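Tail spike protein gp49 (Pseudomonas phage LKA1, PDB 4RU4) probably cleaves the O-specific polysaccharide of its Pseudomonas host as a lyase, forming a trimeric tailspike that serves virus entry. Local coordinates at residues T43-A48 / W57-A62; I134-T139 / D146-Y151; G168-V173 / N277-G282; H327-H332 / C338-C343; Q352-S357 / T416-N421. All coordinates share one frame; numbering follows the deposited sequence. Where two conformers were deposited one is given.

The five contacts follow one another along the chain, from interaction 1 near the N-terminus to interaction 5 in the pectin lyase-like region. Interaction 1 stands apart, its centre about 35 to 50 Å from those of the others. Interactions 2 and 3, centres about 14 Å apart, share the antiparallel strands 147-151 and 168-177, and interaction 3 carries that Ig-like region onto the beta-helix. The centre of interaction 4 lies about 18 Å from that of interaction 3. Interactions 4 and 5, centres about 15 Å apart, touch through the parallel neighbours 338-341 and 356-359. Interactions 3, 4 and 5 reach the second subunit, so these parts of the solenoid lie close to the subunit interface.

Interaction 1: residues T43-A48 / W57-A62; sequences TVYPHA and WAALQA. With EDO (1,2-ethanediol), chain V.
The Y45 ring is held between two aliphatic groups: CG1 of V44 lies over the centre of one face, and the methyl of A58 covers the opposite one, its CB 3.6 Å from the ring centroid and 11° off the normal, a CH-pi contact. A62 meets the same ring at its edge, with CB 4.1 Å from Y45 CD1. The indole of W57 is approached differently. Its rim, not its face, meets the other segment: CH2 lies 3.5 Å from H47 O, and CZ3 lies 3.9 Å from A48 CA, both partners near the ring plane, while CB of Q61 sits over one indole face toward the rim. W57 CG is anti to the backbone N (chi1 167°), which carries the six-membered ring to this edge contact. The type I turn from Y45 to A48 follows helix 38-44 and folds back against helix 55-65, which itself packs on strands 75-79 and 82-86 at the N-terminal end of the beta-helix. Polar ends are taken up outside the contact, Y45 OH by F20 O and W57 NE1 by G82 O. A 1,2-ethanediol, probably from the crystallisation liquor, sits between the segments. Its O2 accepts a hydrogen bond from H47 N at 2.7 Å, and its O1 lies 3.6 Å from A58 CB and 3.7 Å from W57 CH2.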
# COMPACT_ATOMS: atom_id res chain seq x y z
N THR B 43 6.06 34.90 43.88
CA THR B 43 5.39 34.12 44.91
C THR B 43 4.36 33.19 44.28
O THR B 43 4.13 32.09 44.76
CB THR B 43 4.70 35.05 45.88
OG1 THR B 43 5.71 35.77 46.61
CG2 THR B 43 3.84 34.26 46.85
N VAL B 44 3.75 33.63 43.19
CA VAL B 44 2.73 32.84 42.50
C VAL B 44 3.38 32.04 41.36
O VAL B 44 3.10 30.83 41.18
CB VAL B 44 1.60 33.73 41.97
CG1 VAL B 44 0.56 32.89 41.19
CG2 VAL B 44 0.93 34.51 43.12
N TYR B 45 4.25 32.71 40.60
CA TYR B 45 4.94 32.07 39.46
C TYR B 45 6.47 32.15 39.63
O TYR B 45 7.09 33.11 39.17
CB TYR B 45 4.57 32.75 38.15
CG TYR B 45 3.08 32.88 37.90
CD1 TYR B 45 2.31 31.77 37.58
CD2 TYR B 45 2.45 34.12 37.94
CE1 TYR B 45 0.96 31.88 37.34
CE2 TYR B 45 1.06 34.23 37.69
CZ TYR B 45 0.34 33.11 37.39
OH TYR B 45 -1.03 33.19 37.13
N PRO B 46 7.07 31.17 40.30
CA PRO B 46 8.49 31.29 40.65
C PRO B 46 9.38 31.48 39.44
O PRO B 46 10.39 32.15 39.54
CB PRO B 46 8.80 29.96 41.34
CG PRO B 46 7.46 29.48 41.84
CD PRO B 46 6.47 29.92 40.82
N HIS B 47 8.99 30.97 38.28
CA HIS B 47 9.89 31.10 37.14
C HIS B 47 9.51 32.22 36.15
O HIS B 47 10.05 32.29 35.04
CB HIS B 47 10.11 29.73 36.48
CG HIS B 47 10.69 28.71 37.42
ND1 HIS B 47 11.78 28.97 38.22
CD2 HIS B 47 10.29 27.45 37.72
CE1 HIS B 47 12.05 27.91 38.96
NE2 HIS B 47 11.16 26.98 38.68
N ALA B 48 8.63 33.11 36.56
CA ALA B 48 8.41 34.36 35.84
C ALA B 48 9.72 35.15 35.82
O ALA B 48 10.44 35.21 36.82
CB ALA B 48 7.33 35.18 36.52
N TRP B 57 1.22 32.86 29.68
CA TRP B 57 2.44 32.06 29.65
C TRP B 57 2.79 31.56 31.06
O TRP B 57 3.07 30.36 31.26
CB TRP B 57 3.63 32.84 29.06
CG TRP B 57 4.92 32.07 29.36
CD1 TRP B 57 5.44 31.03 28.64
CD2 TRP B 57 5.79 32.26 30.49
NE1 TRP B 57 6.59 30.57 29.23
CE2 TRP B 57 6.82 31.30 30.37
CE3 TRP B 57 5.79 33.14 31.57
CZ2 TRP B 57 7.83 31.20 31.30
CZ3 TRP B 57 6.82 33.05 32.50
CH2 TRP B 57 7.82 32.09 32.36
N ALA B 58 2.79 32.47 32.02
CA ALA B 58 3.09 32.11 33.40
C ALA B 58 2.16 30.98 33.89
O ALA B 58 2.60 30.00 34.49
CB ALA B 58 3.01 33.36 34.33
N ALA B 59 0.87 31.11 33.59
CA ALA B 59 -0.10 30.09 33.98
C ALA B 59 0.13 28.73 33.30
O ALA B 59 0.07 27.67 33.95
CB ALA B 59 -1.56 30.58 33.74
N LEU B 60 0.38 28.75 31.99
CA LEU B 60 0.57 27.52 31.24
C LEU B 60 1.85 26.85 31.67
O LEU B 60 1.88 25.65 31.88
CB LEU B 60 0.66 27.81 29.75
CG LEU B 60 -0.66 27.79 28.99
CD1 LEU B 60 -0.46 28.48 27.65
CD2 LEU B 60 -1.10 26.34 28.81
N GLN B 61 2.91 27.64 31.82
CA GLN B 61 4.19 27.08 32.27
C GLN B 61 4.06 26.48 33.67
O GLN B 61 4.61 25.40 33.93
CB GLN B 61 5.33 28.12 32.24
CG GLN B 61 6.70 27.51 32.58
CD GLN B 61 7.14 26.49 31.52
OE1 GLN B 61 7.36 26.85 30.36
NE2 GLN B 61 7.25 25.23 31.91
N ALA B 62 3.34 27.17 34.55
CA ALA B 62 3.14 26.67 35.92
C ALA B 62 2.32 25.38 35.92
O ALA B 62 2.58 24.45 36.73
CB ALA B 62 2.48 27.73 36.82
C1 EDO V . 5.42 29.60 35.59
O1 EDO V . 5.59 30.90 35.06
C2 EDO V . 6.78 29.18 36.12
O2 EDO V . 6.84 29.52 37.50

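Interaction 2: residues I134-T139 / D146-Y151; sequences IDFAST and DVFIIY
F136 points the edge of its ring at the face of F148 in a T-shaped pair, with centroids 5.8 Å apart and planes at 76°. The atom that leads is F136 CZ, which stands over the rim of the F148 ring, 4.3 Å from F148 CZ. I134 completes the packed part from another direction: its CG1 comes to the edge of the F148 ring, 4.2 Å from CZ, while its CD1 reaches CD1 of I150 at 4.4 Å. With chi1 of F148 at 64°, CG lies between the backbone N and the carbonyl carbon, and the ring reaches I134 and F136. The backbones stay well apart, the closest CA atoms being those of I134 and I150 at 10.4 Å. Strand 133-135 pairs with 180-183, which pairs in turn with 168-177, the neighbour of 147-151; joined in this way, strands 133-135 and 147-151 bring their side chains together across the inside of the Ig-like domain. L121, I183 and I198 pack round F148 and extend the apolar interior. On the solvent side, beyond F136, the chain leaves the contact, A137 and T139 being exposed. All the touching groups are hydrocarbon and buried, so this contact rests on dispersion, hydrophobic burial and the ring-edge to ring-face match.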
# COMPACT_ATOMS: atom_id res chain seq x y z
N ILE B 134 25.12 -7.35 22.68
CA ILE B 134 26.04 -6.28 22.98
C ILE B 134 26.72 -6.58 24.32
O ILE B 134 26.05 -6.88 25.31
CB ILE B 134 25.27 -4.93 23.16
CG1 ILE B 134 24.42 -4.61 21.92
CG2 ILE B 134 26.23 -3.80 23.45
CD1 ILE B 134 25.22 -4.42 20.65
N ASP B 135 28.05 -6.48 24.32
CA ASP B 135 28.86 -6.73 25.51
C ASP B 135 29.42 -5.44 26.11
O ASP B 135 30.32 -4.81 25.53
CB ASP B 135 30.03 -7.67 25.17
CG ASP B 135 29.57 -9.05 24.72
OD1 ASP B 135 28.54 -9.54 25.25
OD2 ASP B 135 30.24 -9.64 23.84
N PHE B 136 28.90 -5.06 27.28
CA PHE B 136 29.31 -3.84 27.96
C PHE B 136 30.53 -4.07 28.82
O PHE B 136 30.71 -5.16 29.39
CB PHE B 136 28.16 -3.30 28.81
CG PHE B 136 27.10 -2.59 28.00
CD1 PHE B 136 26.04 -3.29 27.45
CD2 PHE B 136 27.19 -1.23 27.79
CE1 PHE B 136 25.05 -2.62 26.71
CE2 PHE B 136 26.22 -0.56 27.04
CZ PHE B 136 25.15 -1.28 26.49
N ALA B 137 31.38 -3.05 28.92
CA ALA B 137 32.62 -3.15 29.68
C ALA B 137 32.39 -3.38 31.16
O ALA B 137 33.25 -3.91 31.85
CB ALA B 137 33.47 -1.91 29.46
N SER B 138 31.23 -2.97 31.67
CA SER B 138 30.92 -3.12 33.09
C SER B 138 29.41 -3.08 33.24
O SER B 138 28.71 -2.87 32.25
CB SER B 138 31.58 -2.01 33.92
OG SER B 138 31.03 -0.74 33.62
N THR B 139 28.89 -3.29 34.45
CA THR B 139 27.44 -3.45 34.64
C THR B 139 26.60 -2.28 34.10
O THR B 139 26.73 -1.17 34.60
CB THR B 139 27.09 -3.55 36.15
OG1 THR B 139 27.80 -4.65 36.73
CG2 THR B 139 25.59 -3.75 36.34
N ASP B 146 14.21 -1.00 27.77
CA ASP B 146 14.96 0.26 27.79
C ASP B 146 15.50 0.55 26.39
O ASP B 146 15.64 -0.36 25.57
CB ASP B 146 16.12 0.23 28.79
CG ASP B 146 15.69 0.46 30.25
OD1 ASP B 146 14.51 0.79 30.51
OD2 ASP B 146 16.55 0.34 31.14
N VAL B 147 15.82 1.81 26.12
CA VAL B 147 16.35 2.23 24.81
C VAL B 147 17.68 2.92 24.96
O VAL B 147 17.87 3.76 25.86
CB VAL B 147 15.34 3.17 24.09
CG1 VAL B 147 15.93 3.75 22.79
CG2 VAL B 147 14.05 2.39 23.82
N PHE B 148 18.64 2.54 24.13
CA PHE B 148 19.92 3.22 24.12
C PHE B 148 20.38 3.52 22.71
O PHE B 148 19.89 2.91 21.75
CB PHE B 148 20.98 2.45 24.93
CG PHE B 148 21.35 1.08 24.37
CD1 PHE B 148 22.37 0.94 23.44
CD2 PHE B 148 20.73 -0.08 24.85
CE1 PHE B 148 22.74 -0.29 22.96
CE2 PHE B 148 21.08 -1.33 24.36
CZ PHE B 148 22.10 -1.44 23.42
N ILE B 149 21.30 4.47 22.61
CA ILE B 149 21.89 4.88 21.35
C ILE B 149 23.37 4.53 21.35
O ILE B 149 24.12 4.89 22.27
CB ILE B 149 21.80 6.41 21.17
CG1 ILE B 149 20.34 6.85 21.03
CG2 ILE B 149 22.60 6.84 19.91
CD1 ILE B 149 20.15 8.37 21.19
N ILE B 150 23.79 3.79 20.33
CA ILE B 150 25.21 3.66 20.03
C ILE B 150 25.57 4.84 19.15
O ILE B 150 24.89 5.08 18.14
CB ILE B 150 25.45 2.35 19.26
CG1 ILE B 150 24.97 1.15 20.10
CG2 ILE B 150 26.93 2.24 18.81
CD1 ILE B 150 25.02 -0.19 19.37
N TYR B 151 26.62 5.58 19.51
CA TYR B 151 26.98 6.80 18.76
C TYR B 151 28.46 6.85 18.44
O TYR B 151 29.30 6.66 19.32
CB TYR B 151 26.62 8.03 19.59
CG TYR B 151 27.12 9.35 19.04
CD1 TYR B 151 26.69 9.82 17.80
CD2 TYR B 151 27.99 10.15 19.80
CE1 TYR B 151 27.14 11.03 17.30
CE2 TYR B 151 28.43 11.38 19.31
CZ TYR B 151 28.01 11.81 18.07
OH TYR B 151 28.44 13.01 17.57

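Interaction 3: residues G168-V173 / N277-G282; sequences GEFCEV and NCHDGG. With EDO (1,2-ethanediol), chain H.
F170 holds CG anti to its carbonyl carbon (chi1 -73°) while H279 turns CG anti to the backbone N (chi1 -169°), and with these settings the two side chains run alongside each other, pointing opposite ways. The nearest atoms are F170 CD1 and H279 CB, 3.3 Å apart. The rings meet obliquely, planes at 57°. Over one imidazole face, toward its rim, stands the carbonyl F170 O, 3.6 Å from H279 CE1. E169 CB lies at the edge of the same ring, and N277 O comes to the edge of the phenyl, 3.6 Å from F170 CE1. Strand 168-177 of the Ig-like region thus lies against a corner of the beta-helix, where the chain bends at D280 before strand 281-284. Beside the rings, E172 OE2 accepts a hydrogen bond at 2.8 Å from O1 of a 1,2-ethanediol, probably from the crystallisation liquor, and pairs with R184. Its OE1 forms a salt bridge with K287 of the second subunit, and D280 OD1 forms one with R319 of that subunit. E172 OE1 and D280 OD2 are 5.6 Å apart; the repulsion expected between these carboxylates is probably offset by K287 and R319 of the neighbouring subunit.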
# COMPACT_ATOMS: atom_id res chain seq x y z
N GLY B 168 25.75 5.24 13.98
CA GLY B 168 25.23 4.76 15.25
C GLY B 168 23.79 4.33 15.01
O GLY B 168 23.33 4.31 13.87
N GLU B 169 23.06 3.98 16.07
CA GLU B 169 21.63 3.65 15.92
C GLU B 169 20.98 3.48 17.28
O GLU B 169 21.68 3.43 18.30
CB GLU B 169 21.45 2.34 15.10
CG GLU B 169 22.18 1.13 15.63
CD GLU B 169 22.25 0.01 14.58
OE1 GLU B 169 21.24 -0.73 14.43
OE2 GLU B 169 23.29 -0.10 13.89
N PHE B 170 19.65 3.37 17.29
CA PHE B 170 18.89 3.09 18.51
C PHE B 170 18.63 1.60 18.72
O PHE B 170 18.19 0.90 17.79
CB PHE B 170 17.51 3.74 18.44
CG PHE B 170 17.52 5.24 18.60
CD1 PHE B 170 18.09 6.05 17.62
CD2 PHE B 170 16.94 5.83 19.72
CE1 PHE B 170 18.06 7.43 17.73
CE2 PHE B 170 16.91 7.24 19.85
CZ PHE B 170 17.47 8.04 18.85
N CYS B 171 18.86 1.13 19.95
CA CYS B 171 18.67 -0.28 20.29
C CYS B 171 17.66 -0.40 21.42
O CYS B 171 17.61 0.45 22.31
CB CYS B 171 19.97 -0.94 20.74
SG CYS B 171 21.30 -0.90 19.55
N GLU B 172 16.85 -1.45 21.38
CA GLU B 172 15.80 -1.65 22.39
C GLU B 172 16.14 -2.95 23.14
O GLU B 172 16.28 -4.01 22.53
CB GLU B 172 14.43 -1.72 21.72
CG GLU B 172 13.26 -1.75 22.70
CD GLU B 172 11.88 -1.78 22.01
OE1 GLU B 172 11.73 -1.25 20.85
OE2 GLU B 172 10.96 -2.33 22.64
N VAL B 173 16.31 -2.84 24.46
CA VAL B 173 16.81 -3.97 25.26
C VAL B 173 15.82 -5.15 25.31
O VAL B 173 14.63 -4.98 25.61
CB VAL B 173 17.24 -3.50 26.70
CG1 VAL B 173 17.72 -4.68 27.57
CG2 VAL B 173 18.35 -2.44 26.61
N ASN B 277 17.77 12.67 13.21
CA ASN B 277 18.43 11.63 14.01
C ASN B 277 17.43 10.75 14.78
O ASN B 277 17.61 10.48 15.96
CB ASN B 277 19.44 12.29 14.96
CG ASN B 277 20.39 13.26 14.23
OD1 ASN B 277 20.44 14.45 14.55
ND2 ASN B 277 21.17 12.74 13.24
N CYS B 278 16.36 10.31 14.10
CA CYS B 278 15.30 9.57 14.76
C CYS B 278 15.26 8.14 14.25
O CYS B 278 15.71 7.86 13.13
CB CYS B 278 13.93 10.21 14.49
SG CYS B 278 13.59 11.78 15.36
N HIS B 279 14.66 7.26 15.04
CA HIS B 279 14.63 5.83 14.70
C HIS B 279 13.23 5.32 15.07
O HIS B 279 12.75 5.64 16.15
CB HIS B 279 15.76 5.13 15.48
CG HIS B 279 16.03 3.70 15.06
ND1 HIS B 279 17.31 3.23 14.84
CD2 HIS B 279 15.21 2.64 14.87
CE1 HIS B 279 17.26 1.94 14.50
NE2 HIS B 279 15.99 1.56 14.52
N ASP B 280 12.58 4.58 14.17
CA ASP B 280 11.20 4.13 14.34
C ASP B 280 10.19 5.29 14.25
O ASP B 280 10.58 6.45 14.18
CB ASP B 280 10.97 3.32 15.65
CG ASP B 280 11.07 1.81 15.45
OD1 ASP B 280 12.03 1.36 14.78
OD2 ASP B 280 10.20 1.07 15.97
N GLY B 281 8.91 4.96 14.23
CA GLY B 281 7.89 6.00 14.21
C GLY B 281 7.68 6.58 12.83
O GLY B 281 7.93 5.93 11.80
N GLY B 282 7.16 7.82 12.80
CA GLY B 282 6.88 8.48 11.54
C GLY B 282 5.62 9.33 11.59
O GLY B 282 5.17 9.70 12.67
C1 EDO H . 7.68 -2.79 22.15
O1 EDO H . 8.63 -2.56 21.11
C2 EDO H . 6.48 -1.87 21.98
O2 EDO H . 6.92 -0.53 22.27

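Interaction 4: residues H327-H332 / C338-C343; sequences HCADFH and CSYENC
Y340 and F331 make an offset edge-to-face pair: Y340 turns its CD1-CE1 edge to a face of F331, with planes at 62° and CE1 3.3 Å from F331 CZ. Both side chains point toward the opposite segment; Y340 has CG anti to its carbonyl carbon (chi1 -72°), which sends the ring across to the 327-332 backbone, OH first. Among apolar contacts, A329 CB sits over a Y340 face, offset toward the rim and 3.7 Å from CZ, a CH-pi contact. At the other end C338 CB packs 3.5 Å from F331 CE1, with its sulfur oblique to the phenyl ring. These groups fill the inside of the parallel beta-helix: strand 338-341 lies between parallel strands 312-314 and 356-359 in one wall, and residues 329-331 run opposite in direction to 338-340 from across the interior, segment 327-332 being bonded by its backbone to residues 294-297. I356 and Y358 from the next coil continue the packing round F331. Among the hydrogen bonds, Y340 OH donates to D330 O at 2.9 Å, tilted from the carbonyl plane. CB of D330 points away from the other segment, and its carboxylate is gripped by two imidazoles. H327 NE2 gives OD1 a nearly straight bond (2.6 Å, 178°) on its anti lone pair, and H332 ND1 meets OD2 on the syn side at 2.8 Å, fixing the rotation of the carboxylate. On strand 338-341, S339 OG donates to E341 OE2 from above the carboxylate plane at 2.6 Å, while R314 and R359 pair with E341 in salt bridges.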
# COMPACT_ATOMS: atom_id res chain seq x y z
N HIS B 327 12.61 19.60 -3.85
CA HIS B 327 11.63 18.55 -3.69
C HIS B 327 10.81 18.78 -2.44
O HIS B 327 11.32 19.27 -1.41
CB HIS B 327 12.36 17.20 -3.59
CG HIS B 327 13.43 17.18 -2.54
ND1 HIS B 327 14.73 17.54 -2.79
CD2 HIS B 327 13.37 16.86 -1.22
CE1 HIS B 327 15.44 17.43 -1.68
NE2 HIS B 327 14.64 17.01 -0.71
N CYS B 328 9.54 18.40 -2.53
CA CYS B 328 8.60 18.56 -1.42
C CYS B 328 8.78 17.46 -0.35
O CYS B 328 8.76 17.75 0.84
CB CYS B 328 7.17 18.51 -1.97
SG CYS B 328 5.88 18.53 -0.66
N ALA B 329 8.91 16.21 -0.79
CA ALA B 329 9.11 15.09 0.15
C ALA B 329 10.59 14.83 0.31
O ALA B 329 11.25 14.52 -0.67
CB ALA B 329 8.41 13.85 -0.34
N ASP B 330 11.11 14.97 1.53
CA ASP B 330 12.57 14.93 1.70
C ASP B 330 13.06 13.75 2.57
O ASP B 330 12.38 13.33 3.50
CB ASP B 330 13.08 16.27 2.28
CG ASP B 330 14.54 16.22 2.66
OD1 ASP B 330 15.40 16.48 1.77
OD2 ASP B 330 14.85 15.86 3.83
N PHE B 331 14.22 13.20 2.21
CA PHE B 331 15.11 12.50 3.12
C PHE B 331 16.49 13.11 2.88
O PHE B 331 16.86 13.32 1.72
CB PHE B 331 15.23 11.01 2.77
CG PHE B 331 13.98 10.21 2.98
CD1 PHE B 331 13.48 9.98 4.26
CD2 PHE B 331 13.33 9.62 1.89
CE1 PHE B 331 12.34 9.23 4.45
CE2 PHE B 331 12.18 8.86 2.09
CZ PHE B 331 11.70 8.65 3.39
N HIS B 332 17.26 13.37 3.93
CA HIS B 332 18.69 13.70 3.73
C HIS B 332 19.58 12.44 3.63
O HIS B 332 19.13 11.31 3.87
CB HIS B 332 19.20 14.61 4.87
CG HIS B 332 18.85 16.05 4.68
ND1 HIS B 332 17.58 16.47 4.37
CD2 HIS B 332 19.61 17.17 4.76
CE1 HIS B 332 17.57 17.79 4.25
NE2 HIS B 332 18.78 18.24 4.50
N CYS B 338 14.05 3.90 5.07
CA CYS B 338 12.89 4.75 5.35
C CYS B 338 12.02 4.81 4.10
O CYS B 338 12.48 4.48 3.01
CB CYS B 338 13.35 6.16 5.69
SG CYS B 338 14.23 6.34 7.25
N SER B 339 10.77 5.27 4.24
CA SER B 339 9.88 5.31 3.07
C SER B 339 8.74 6.30 3.22
O SER B 339 8.39 6.71 4.34
CB SER B 339 9.29 3.91 2.77
OG SER B 339 8.60 3.36 3.90
N TYR B 340 8.21 6.71 2.06
CA TYR B 340 6.87 7.34 1.95
C TYR B 340 5.95 6.28 1.32
O TYR B 340 6.33 5.63 0.34
CB TYR B 340 6.90 8.61 1.08
CG TYR B 340 7.59 9.81 1.70
CD1 TYR B 340 8.96 9.92 1.72
CD2 TYR B 340 6.85 10.85 2.27
CE1 TYR B 340 9.61 11.02 2.32
CE2 TYR B 340 7.49 11.96 2.86
CZ TYR B 340 8.86 12.03 2.87
OH TYR B 340 9.50 13.09 3.46
N GLU B 341 4.75 6.12 1.85
CA GLU B 341 3.81 5.12 1.35
C GLU B 341 2.41 5.73 1.37
O GLU B 341 2.03 6.40 2.34
CB GLU B 341 3.84 3.90 2.28
CG GLU B 341 5.25 3.27 2.29
CD GLU B 341 5.49 2.20 3.35
OE1 GLU B 341 4.58 1.91 4.15
OE2 GLU B 341 6.64 1.67 3.38
N ASN B 342 1.66 5.53 0.28
CA ASN B 342 0.29 6.02 0.18
C ASN B 342 0.20 7.51 0.43
O ASN B 342 -0.70 7.95 1.13
CB ASN B 342 -0.63 5.31 1.17
CG ASN B 342 -0.64 3.80 0.99
OD1 ASN B 342 -0.38 3.06 1.93
ND2 ASN B 342 -0.96 3.34 -0.19
N CYS B 343 1.13 8.27 -0.14
CA CYS B 343 1.15 9.72 0.01
C CYS B 343 0.85 10.41 -1.31
O CYS B 343 1.26 9.92 -2.38
CB CYS B 343 2.53 10.19 0.52
SG CYS B 343 2.83 9.75 2.26

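Interaction 5: residues Q352-S357 / T416-N421; sequences QGKDIS and TTQPCN
K354 and Q418 meet through one hydrogen bond, from K354 NZ to Q418 OE1 at 2.9 Å, which joins a corner of the parallel beta-helix to the loop that leads into strand 420-425. The ammonium approaches in the carbonyl plane of the amide, on a lone pair of OE1, with a C=O...N angle of 124°. The two side chains cross at about a right angle, and the lysine methylene closest to the amide, CE, lies 3.3 Å from the same oxygen. K354 reaches Q418 with CG anti to the backbone N (chi1 172°) and the chain extended beyond; Q418 is likewise extended beyond CG. The contact lies at the surface, both residues partly exposed. Further out, the backbone of K354 is bonded to A335 and D337 of the preceding coil, and its ammonium has a long, weak ion pair with E336. Strand 356-359 leads on from this corner and strand 420-425 begins just after Q418, with strand 380-385 lying between them in the solenoid wall. Next to the lysine, D355 OD1 accepts from T381 N and forms a salt bridge with R430 of the second subunit, which K354 also packs against. Before Q418 the chain is held by T416, whose OG1 hydrogen-bonds to the carbonyl O of I377.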
# COMPACT_ATOMS: atom_id res chain seq x y z
N GLN B 352 17.88 9.77 -1.27
CA GLN B 352 19.15 10.12 -0.68
C GLN B 352 19.46 9.04 0.38
O GLN B 352 18.54 8.41 0.91
CB GLN B 352 19.07 11.50 0.01
CG GLN B 352 18.54 12.60 -0.88
CD GLN B 352 18.75 14.00 -0.33
OE1 GLN B 352 19.66 14.23 0.46
NE2 GLN B 352 17.92 14.95 -0.80
N GLY B 353 20.72 8.86 0.73
CA GLY B 353 21.06 7.95 1.82
C GLY B 353 21.18 6.51 1.34
O GLY B 353 21.97 6.23 0.46
N LYS B 354 20.37 5.61 1.90
CA LYS B 354 20.50 4.18 1.59
C LYS B 354 19.19 3.47 1.83
O LYS B 354 18.58 3.68 2.87
CB LYS B 354 21.58 3.53 2.48
CG LYS B 354 21.65 1.97 2.38
CD LYS B 354 22.88 1.39 3.12
CE LYS B 354 22.86 -0.13 3.23
NZ LYS B 354 24.06 -0.61 4.04
N ASP B 355 18.77 2.61 0.90
CA ASP B 355 17.57 1.79 1.08
C ASP B 355 16.32 2.65 1.34
O ASP B 355 15.74 2.62 2.43
CB ASP B 355 17.76 0.73 2.19
CG ASP B 355 18.84 -0.29 1.83
OD1 ASP B 355 19.22 -0.37 0.64
OD2 ASP B 355 19.31 -1.01 2.73
N ILE B 356 15.92 3.40 0.32
CA ILE B 356 14.78 4.31 0.41
C ILE B 356 13.70 3.91 -0.61
O ILE B 356 14.02 3.59 -1.75
CB ILE B 356 15.23 5.72 0.08
CG1 ILE B 356 16.34 6.17 1.05
CG2 ILE B 356 14.03 6.69 0.02
CD1 ILE B 356 16.01 6.10 2.53
N SER B 357 12.42 3.94 -0.22
CA SER B 357 11.37 3.55 -1.16
C SER B 357 10.22 4.55 -1.12
O SER B 357 9.96 5.15 -0.07
CB SER B 357 10.84 2.14 -0.83
OG SER B 357 11.91 1.25 -0.52
N THR B 416 29.90 7.69 -2.55
CA THR B 416 28.98 6.57 -2.84
C THR B 416 29.80 5.29 -2.74
O THR B 416 30.53 4.95 -3.68
CB THR B 416 28.42 6.67 -4.27
OG1 THR B 416 27.78 7.96 -4.43
CG2 THR B 416 27.39 5.55 -4.54
N THR B 417 29.72 4.62 -1.60
CA THR B 417 30.69 3.57 -1.32
C THR B 417 30.12 2.16 -1.42
O THR B 417 30.87 1.20 -1.27
CB THR B 417 31.31 3.75 0.09
OG1 THR B 417 30.25 3.69 1.04
CG2 THR B 417 31.97 5.11 0.20
N GLN B 418 28.82 2.02 -1.67
CA GLN B 418 28.18 0.73 -1.77
C GLN B 418 27.45 0.59 -3.11
O GLN B 418 27.00 1.58 -3.67
CB GLN B 418 27.23 0.52 -0.58
CG GLN B 418 27.92 0.58 0.79
CD GLN B 418 26.92 0.53 1.97
OE1 GLN B 418 25.83 -0.03 1.85
NE2 GLN B 418 27.30 1.12 3.10
N PRO B 419 27.36 -0.64 -3.64
CA PRO B 419 26.65 -0.84 -4.91
C PRO B 419 25.25 -0.23 -4.85
O PRO B 419 24.60 -0.32 -3.79
CB PRO B 419 26.56 -2.37 -5.01
CG PRO B 419 27.77 -2.86 -4.28
CD PRO B 419 27.91 -1.90 -3.11
N CYS B 420 24.80 0.39 -5.95
CA CYS B 420 23.49 1.05 -6.01
C CYS B 420 22.54 0.29 -6.91
O CYS B 420 22.93 -0.10 -8.01
CB CYS B 420 23.63 2.45 -6.61
SG CYS B 420 24.66 3.56 -5.65
N ASN B 421 21.29 0.11 -6.47
CA ASN B 421 20.26 -0.47 -7.34
C ASN B 421 19.12 0.53 -7.45
O ASN B 421 18.52 0.89 -6.44
CB ASN B 421 19.73 -1.76 -6.71
CG ASN B 421 20.83 -2.70 -6.34
OD1 ASN B 421 21.69 -3.01 -7.15
ND2 ASN B 421 20.82 -3.16 -5.10